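Local coordinates for protein short chain dehydrogenase (Salmonella typhi, PDB 3G1T) that probably catalyses NAD(P)(H)-dependent oxidation or reduction, as other Rossmann-fold short-chain dehydrogenases do, at residues R87-Y92 against L138-K143; L105-I108 against E113-P116; S153-V156 against G160-N163. All coordinates share one frame; numbering follows the deposited sequence.

In the fold
Interaction 1 lies on the opposite side of the chain's centre from the other two; its centre is 36 Å from that of interaction 2 and 34 Å from that of interaction 3. It joins the ends of two helices, 78-91 and 116-142, whereas interactions 2 and 3 shape the loops following strands 97-99 and 147-152. These loops, centres 13 Å apart, touch where I108 CG2 packs 3.7 Å from N163 O, and both also meet the second subunit. A magnesium ion lies about 11 Å from the I108 side chain. In this family the loop after the fifth strand borders the active site, so interaction 3 probably lies beside the active site.

Interaction 1 (R87-Y92 against L138-K143); sequences RIAAHY and LPLLLK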
loop_
_atom_site.group_PDB
_atom_site.type_symbol
_atom_site.label_atom_id
_atom_site.label_comp_id
_atom_site.label_asym_id
_atom_site.label_seq_id
_atom_site.Cartn_x
_atom_site.Cartn_y
_atom_site.Cartn_z
ATOM N N ARG A 87 8.528 9.375 25.897
ATOM C CA ARG A 87 7.646 9.566 27.047
ATOM C C ARG A 87 7.097 8.290 27.657
ATOM O O ARG A 87 6.914 8.212 28.889
ATOM C CB ARG A 87 6.544 10.543 26.687
ATOM C CG ARG A 87 7.080 11.943 26.696
ATOM C CD ARG A 87 6.073 12.918 26.222
ATOM N NE ARG A 87 5.029 13.036 27.225
ATOM C CZ ARG A 87 3.946 13.776 27.077
ATOM N NH1 ARG A 87 3.778 14.504 25.978
ATOM N NH2 ARG A 87 3.038 13.782 28.044
ATOM N N ILE A 88 6.827 7.284 26.810
ATOM C CA ILE A 88 6.439 5.984 27.344
ATOM C C ILE A 88 7.625 5.357 28.058
ATOM O O ILE A 88 7.463 4.809 29.147
ATOM C CB ILE A 88 5.814 5.035 26.245
ATOM C CG1 ILE A 88 4.480 5.607 25.799
ATOM C CG2 ILE A 88 5.631 3.609 26.795
ATOM C CD1 ILE A 88 4.016 5.158 24.442
ATOM N N ALA A 89 8.823 5.431 27.462
ATOM C CA ALA A 89 10.021 4.793 28.045
ATOM C C ALA A 89 10.364 5.360 29.450
ATOM O O ALA A 89 10.996 4.686 30.278
ATOM C CB ALA A 89 11.213 4.891 27.120
ATOM N N ALA A 90 9.909 6.577 29.705
ATOM C CA ALA A 90 10.215 7.264 30.979
ATOM C C ALA A 90 9.294 6.799 32.095
ATOM O O ALA A 90 9.629 6.921 33.289
ATOM C CB ALA A 90 10.147 8.776 30.804
ATOM N N HIS A 91 8.118 6.297 31.728
ATOM C CA HIS A 91 7.140 5.807 32.708
ATOM C C HIS A 91 7.039 4.287 32.806
ATOM O O HIS A 91 6.538 3.769 33.818
ATOM C CB HIS A 91 5.761 6.420 32.423
ATOM C CG HIS A 91 5.645 7.872 32.816
ATOM N ND1 HIS A 91 6.033 8.347 34.053
ATOM C CD2 HIS A 91 5.159 8.944 32.143
ATOM C CE1 HIS A 91 5.790 9.646 34.129
ATOM N NE2 HIS A 91 5.260 10.035 32.980
ATOM N N TYR A 92 7.508 3.567 31.771
ATOM C CA TYR A 92 7.327 2.100 31.673
ATOM C C TYR A 92 8.537 1.370 31.150
ATOM O O TYR A 92 9.239 1.921 30.289
ATOM C CB TYR A 92 6.193 1.759 30.688
ATOM C CG TYR A 92 4.862 2.341 31.119
ATOM C CD1 TYR A 92 4.146 1.784 32.186
ATOM C CD2 TYR A 92 4.367 3.458 30.503
ATOM C CE1 TYR A 92 2.919 2.326 32.591
ATOM C CE2 TYR A 92 3.150 4.027 30.890
ATOM C CZ TYR A 92 2.426 3.438 31.921
ATOM O OH TYR A 92 1.227 4.038 32.298
ATOM N N LEU A 138 9.336 0.003 18.414
ATOM C CA LEU A 138 9.901 -1.385 18.340
ATOM C C LEU A 138 10.864 -1.723 19.495
ATOM O O LEU A 138 10.798 -2.826 20.056
ATOM C CB LEU A 138 10.617 -1.619 17.014
ATOM C CG LEU A 138 9.643 -1.843 15.831
ATOM C CD1 LEU A 138 10.442 -1.798 14.501
ATOM C CD2 LEU A 138 8.786 -3.050 15.944
ATOM N N PRO A 139 11.750 -0.756 19.911
ATOM C CA PRO A 139 12.599 -1.141 21.061
ATOM C C PRO A 139 11.819 -1.505 22.355
ATOM O O PRO A 139 12.123 -2.520 22.983
ATOM C CB PRO A 139 13.470 0.103 21.295
ATOM C CG PRO A 139 13.608 0.693 19.899
ATOM C CD PRO A 139 12.095 0.584 19.425
ATOM N N LEU A 140 10.736 -0.774 22.644
ATOM C CA LEU A 140 9.943 -1.036 23.816
ATOM C C LEU A 140 9.186 -2.324 23.668
ATOM O O LEU A 140 9.070 -3.063 24.634
ATOM C CB LEU A 140 8.927 0.080 24.039
ATOM C CG LEU A 140 9.480 1.282 24.833
ATOM C CD1 LEU A 140 8.644 2.557 24.621
ATOM C CD2 LEU A 140 9.561 1.010 26.372
ATOM N N LEU A 141 8.781 -2.629 22.447
ATOM C CA LEU A 141 8.089 -3.874 22.203
ATOM C C LEU A 141 8.977 -5.071 22.393
ATOM O O LEU A 141 8.516 -6.126 22.875
ATOM C CB LEU A 141 7.458 -3.897 20.814
ATOM C CG LEU A 141 6.112 -3.222 20.641
ATOM C CD1 LEU A 141 5.768 -2.874 19.151
ATOM C CD2 LEU A 141 5.005 -4.133 21.284
ATOM N N LEU A 142 10.265 -4.906 22.019
ATOM C CA LEU A 142 11.228 -6.005 22.205
ATOM C C LEU A 142 11.620 -6.300 23.657
ATOM O O LEU A 142 12.189 -7.356 23.975
ATOM C CB LEU A 142 12.440 -5.788 21.336
ATOM C CG LEU A 142 12.223 -6.051 19.837
ATOM C CD1 LEU A 142 13.442 -5.347 19.170
ATOM C CD2 LEU A 142 12.085 -7.506 19.459
ATOM N N LYS A 143 11.342 -5.355 24.551
ATOM C CA LYS A 143 11.512 -5.584 25.990
ATOM C C LYS A 143 10.434 -6.512 26.593
ATOM O O LYS A 143 10.600 -6.998 27.747
ATOM C CB LYS A 143 11.543 -4.243 26.749
ATOM C CG LYS A 143 12.667 -3.217 26.428
ATOM C CD LYS A 143 14.084 -3.783 26.585
ATOM C CE LYS A 143 14.759 -3.337 27.850
ATOM N NZ LYS A 143 16.170 -3.937 27.901
#
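A89 and L140 mark the closest approach of the two backbones, their CA atoms 7.2 Å apart where helix 78-91 passes the last turn of helix 116-142. L140 makes the whole contact from the 138-143 side. Its CG stands beside the backbone N and anti to the carbonyl carbon (chi1 -86°), which directs the forked end of the side chain at the other helix, and the two methyl groups divide the work. CD1 meets I88 CG2 at 3.9 Å, the two side chains crossing obliquely, and also lies 4.0 Å from A89 N; the A89 methyl is a looser neighbour, with CB 4.3 Å from CD1. The second methyl, CD2, is directed to the end of the turn and rests 4.0 Å from Y92 O. The contact is thus apolar, one leucine fork set against the I88–Y92 turn without a hydrogen bond between the segments. That turn is held by I88 O, which accepts from both Y92 N (2.9 Å) and H91 N (3.1 Å). Across the contact, P139 has no N-H to give to the preceding turn, and the helix is kinked there. Beyond the pair, I88 and L140 both pack on L95, in the connection leading to strand 97-99, and L140 has a backbone hydrogen bond to it. I88 also covers F69 of strand 67-70 and I42 of strand 40-45, placing this helix pair over one flank of the parallel Rossmann sheet.

Interaction 2 (L105-I108 against E113-P116); sequences LGEI and EQDP
E107 OE1 is gripped by the backbone of D115, whose N-H reaches it at 2.9 Å with an N-H...O angle of 166°, and a water that also donates to D115 O adds a weak second bond. The amide comes to OE1 from the syn side, 30° out of the carboxylate plane. E107 can span the gap because its chain is fully drawn out: CG is anti to the backbone N (chi1 -174°) and the rest runs extended across to the 113-116 segment. The other oxygen, OE2, works through solvent. One water donates to OE2 at 2.6 Å and to E113 O at 2.7 Å, bridging two groups that stay 4.0 Å apart; another lies between E107 OE2 and E113 OE1. D115 turns its own carboxylate elsewhere: OD2 accepts from I118 N, making D115 the N-cap of helix 116-142, so E107 holds the main chain of the residue that opens this helix. From the same segment Q114 O accepts from Q135 NE2 of the second subunit, while the Q114 side chain packs on F131 of that subunit. E107 OE2 lies 4.9 Å from E113 OE1, and the D115 amide and the waters would be expected to offset part of the repulsion between these like charges, consistent with E107 being ionised, since both its oxygens accept hydrogen bonds.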
loop_
_atom_site.group_PDB
_atom_site.type_symbol
_atom_site.label_atom_id
_atom_site.label_comp_id
_atom_site.label_asym_id
_atom_site.label_seq_id
_atom_site.Cartn_x
_atom_site.Cartn_y
_atom_site.Cartn_z
ATOM N N LEU A 105 -10.853 6.953 6.537
ATOM C CA LEU A 105 -11.534 6.345 5.397
ATOM C C LEU A 105 -11.283 7.027 4.030
ATOM O O LEU A 105 -11.242 6.372 2.969
ATOM C CB LEU A 105 -13.054 6.400 5.690
ATOM C CG LEU A 105 -13.890 5.838 4.520
ATOM C CD1 LEU A 105 -13.686 4.372 4.481
ATOM C CD2 LEU A 105 -15.402 6.138 4.805
ATOM N N GLY A 106 -11.194 8.354 4.072
ATOM C CA GLY A 106 -11.127 9.193 2.876
ATOM C C GLY A 106 -12.436 9.034 2.091
ATOM O O GLY A 106 -13.512 8.826 2.654
ATOM N N GLU A 107 -12.307 9.099 0.772
ATOM C CA GLU A 107 -13.450 9.223 -0.101
ATOM C C GLU A 107 -13.919 7.872 -0.616
ATOM O O GLU A 107 -13.113 7.009 -1.062
ATOM C CB GLU A 107 -13.046 10.115 -1.272
ATOM C CG GLU A 107 -14.186 10.423 -2.167
ATOM C CD GLU A 107 -13.808 11.331 -3.326
ATOM O OE1 GLU A 107 -12.678 11.909 -3.340
ATOM O OE2 GLU A 107 -14.678 11.477 -4.239
ATOM N N ILE A 108 -15.220 7.643 -0.570
ATOM C CA ILE A 108 -15.718 6.435 -1.229
ATOM C C ILE A 108 -16.302 6.861 -2.595
ATOM O O ILE A 108 -17.261 7.675 -2.640
ATOM C CB ILE A 108 -16.908 5.697 -0.368
ATOM C CG1 ILE A 108 -16.423 5.057 0.984
ATOM C CG2 ILE A 108 -17.643 4.600 -1.201
ATOM C CD1 ILE A 108 -15.195 4.072 0.842
ATOM N N GLU A 113 -12.670 9.737 -10.052
ATOM C CA GLU A 113 -13.050 10.906 -9.209
ATOM C C GLU A 113 -12.263 11.067 -7.929
ATOM O O GLU A 113 -12.271 12.151 -7.327
ATOM C CB GLU A 113 -14.564 10.794 -8.818
ATOM C CG GLU A 113 -15.582 11.153 -9.912
ATOM C CD GLU A 113 -17.053 10.842 -9.492
ATOM O OE1 GLU A 113 -17.380 10.804 -8.258
ATOM O OE2 GLU A 113 -17.873 10.592 -10.436
ATOM N N GLN A 114 -11.494 10.066 -7.487
ATOM C CA GLN A 114 -10.853 10.225 -6.174
ATOM C C GLN A 114 -10.041 11.506 -6.034
ATOM O O GLN A 114 -9.136 11.768 -6.844
ATOM C CB GLN A 114 -9.887 9.079 -5.885
ATOM C CG GLN A 114 -10.542 7.737 -5.662
ATOM C CD GLN A 114 -10.828 7.461 -4.215
ATOM O OE1 GLN A 114 -12.023 7.192 -3.851
ATOM N NE2 GLN A 114 -9.787 7.501 -3.353
ATOM N N ASP A 115 -10.320 12.290 -4.995
ATOM C CA ASP A 115 -9.564 13.523 -4.784
ATOM C C ASP A 115 -8.089 13.222 -4.465
ATOM O O ASP A 115 -7.833 12.500 -3.487
ATOM C CB ASP A 115 -10.103 14.312 -3.610
ATOM C CG ASP A 115 -9.289 15.525 -3.382
ATOM O OD1 ASP A 115 -9.294 16.387 -4.262
ATOM O OD2 ASP A 115 -8.619 15.608 -2.387
ATOM N N PRO A 116 -7.133 13.800 -5.217
ATOM C CA PRO A 116 -5.701 13.464 -4.920
ATOM C C PRO A 116 -5.194 13.800 -3.519
ATOM O O PRO A 116 -4.382 13.036 -2.932
ATOM C CB PRO A 116 -4.921 14.204 -6.005
ATOM C CG PRO A 116 -5.950 14.219 -7.187
ATOM C CD PRO A 116 -7.261 14.516 -6.513
HETATM O O HOH W 1 -13.924 13.505 -5.759
HETATM O O HOH W 2 -9.752 10.545 -2.530
HETATM O O HOH W 3 -16.460 10.335 -5.795
#

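Interaction 3 (S153-V156 against G160-N163); sequences SSSV and GRAN
The CG1 methyl of V156 stands over one face of the R161 guanidinium, 3.5 Å above its plane and 3.6 Å from CZ, while S155 comes to the edge of the same group. The two side chains of V156 and R161 cross at about a right angle. R161 gets into this position by bending: its chain turns at chi3 (-59°), which brings the guanidinium over CG1. The CB and CG of R161 lie beside the same methyl. At the edge, NH1 donates to S155 OG at 2.8 Å, and the oxygen sits only 11° out of the guanidinium plane. The same nitrogen donates to a water at 2.9 Å. The methyl over the face and the hydroxyl at the edge together limit the tilt and rotation of the group. S155 OG stands between its backbone N and carbonyl carbon (chi1 68°), which turns the hydroxyl to the arginine. Just upstream, S154 OG accepts from V156 N at 3.2 Å in an ST turn that leads the chain from strand 147-152 into a short 3-10 segment; in short-chain dehydrogenases this loop after the fifth strand carries the active-site serine. V156 also packs on W164 and on Y167 and A168 of helix 165-185, and S153 OG is hydrogen-bonded to E175 of that helix. The backbone N of R161 is buried with no partner in the model. Its neighbours in the chain reach the second subunit, where G160 N donates to Q179 OE1, A162 N donates to D183 OD2, and R161 itself packs on D183.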
loop_
_atom_site.group_PDB
_atom_site.type_symbol
_atom_site.label_atom_id
_atom_site.label_comp_id
_atom_site.label_asym_id
_atom_site.label_seq_id
_atom_site.Cartn_x
_atom_site.Cartn_y
_atom_site.Cartn_z
ATOM N N SER A 153 -6.880 -4.019 9.500
ATOM C CA SER A 153 -7.122 -4.248 8.057
ATOM C C SER A 153 -8.630 -4.155 7.726
ATOM O O SER A 153 -9.445 -3.525 8.475
ATOM C CB SER A 153 -6.547 -5.611 7.612
ATOM O OG SER A 153 -6.480 -5.629 6.169
ATOM N N SER A 154 -8.962 -4.666 6.556
ATOM C CA SER A 154 -10.371 -4.593 6.028
ATOM C C SER A 154 -10.538 -5.703 5.005
ATOM O O SER A 154 -9.518 -6.227 4.514
ATOM C CB SER A 154 -10.688 -3.196 5.418
ATOM O OG SER A 154 -11.910 -3.360 4.740
ATOM N N SER A 155 -11.773 -6.149 4.718
ATOM C CA SER A 155 -11.912 -7.113 3.619
ATOM C C SER A 155 -11.352 -6.521 2.315
ATOM O O SER A 155 -10.816 -7.236 1.517
ATOM C CB SER A 155 -13.355 -7.588 3.486
ATOM O OG SER A 155 -14.125 -6.457 3.034
ATOM N N VAL A 156 -11.410 -5.197 2.165
ATOM C CA VAL A 156 -10.852 -4.562 0.943
ATOM C C VAL A 156 -9.355 -4.394 0.954
ATOM O O VAL A 156 -8.840 -3.925 -0.065
ATOM C CB VAL A 156 -11.445 -3.183 0.587
ATOM C CG1 VAL A 156 -12.891 -3.381 0.139
ATOM C CG2 VAL A 156 -11.321 -2.126 1.754
ATOM N N GLY A 160 -9.503 -6.081 -3.538
ATOM C CA GLY A 160 -9.934 -4.764 -3.886
ATOM C C GLY A 160 -11.335 -4.785 -4.517
ATOM O O GLY A 160 -11.700 -5.712 -5.213
ATOM N N ARG A 161 -12.064 -3.708 -4.245
ATOM C CA ARG A 161 -13.441 -3.532 -4.739
ATOM C C ARG A 161 -13.682 -2.106 -5.205
ATOM O O ARG A 161 -13.176 -1.184 -4.600
ATOM C CB ARG A 161 -14.498 -3.904 -3.620
ATOM C CG ARG A 161 -14.446 -5.339 -3.066
ATOM C CD ARG A 161 -15.876 -5.760 -2.421
ATOM N NE ARG A 161 -16.313 -4.879 -1.302
ATOM C CZ ARG A 161 -16.065 -5.067 0.006
ATOM N NH1 ARG A 161 -15.297 -6.108 0.487
ATOM N NH2 ARG A 161 -16.526 -4.145 0.846
ATOM N N ALA A 162 -14.519 -1.966 -6.242
ATOM C CA ALA A 162 -14.972 -0.692 -6.746
ATOM C C ALA A 162 -15.302 0.242 -5.613
ATOM O O ALA A 162 -16.010 -0.154 -4.638
ATOM C CB ALA A 162 -16.284 -0.859 -7.655
ATOM N N ASN A 163 -14.874 1.497 -5.821
ATOM C CA ASN A 163 -15.154 2.656 -4.980
ATOM C C ASN A 163 -14.389 2.693 -3.689
ATOM O O ASN A 163 -14.576 3.617 -2.969
ATOM C CB ASN A 163 -16.683 2.803 -4.705
ATOM C CG ASN A 163 -17.430 3.052 -5.970
ATOM O OD1 ASN A 163 -17.048 3.921 -6.735
ATOM N ND2 ASN A 163 -18.520 2.247 -6.232
HETATM O O HOH W 4 -13.304 -7.736 -0.857
#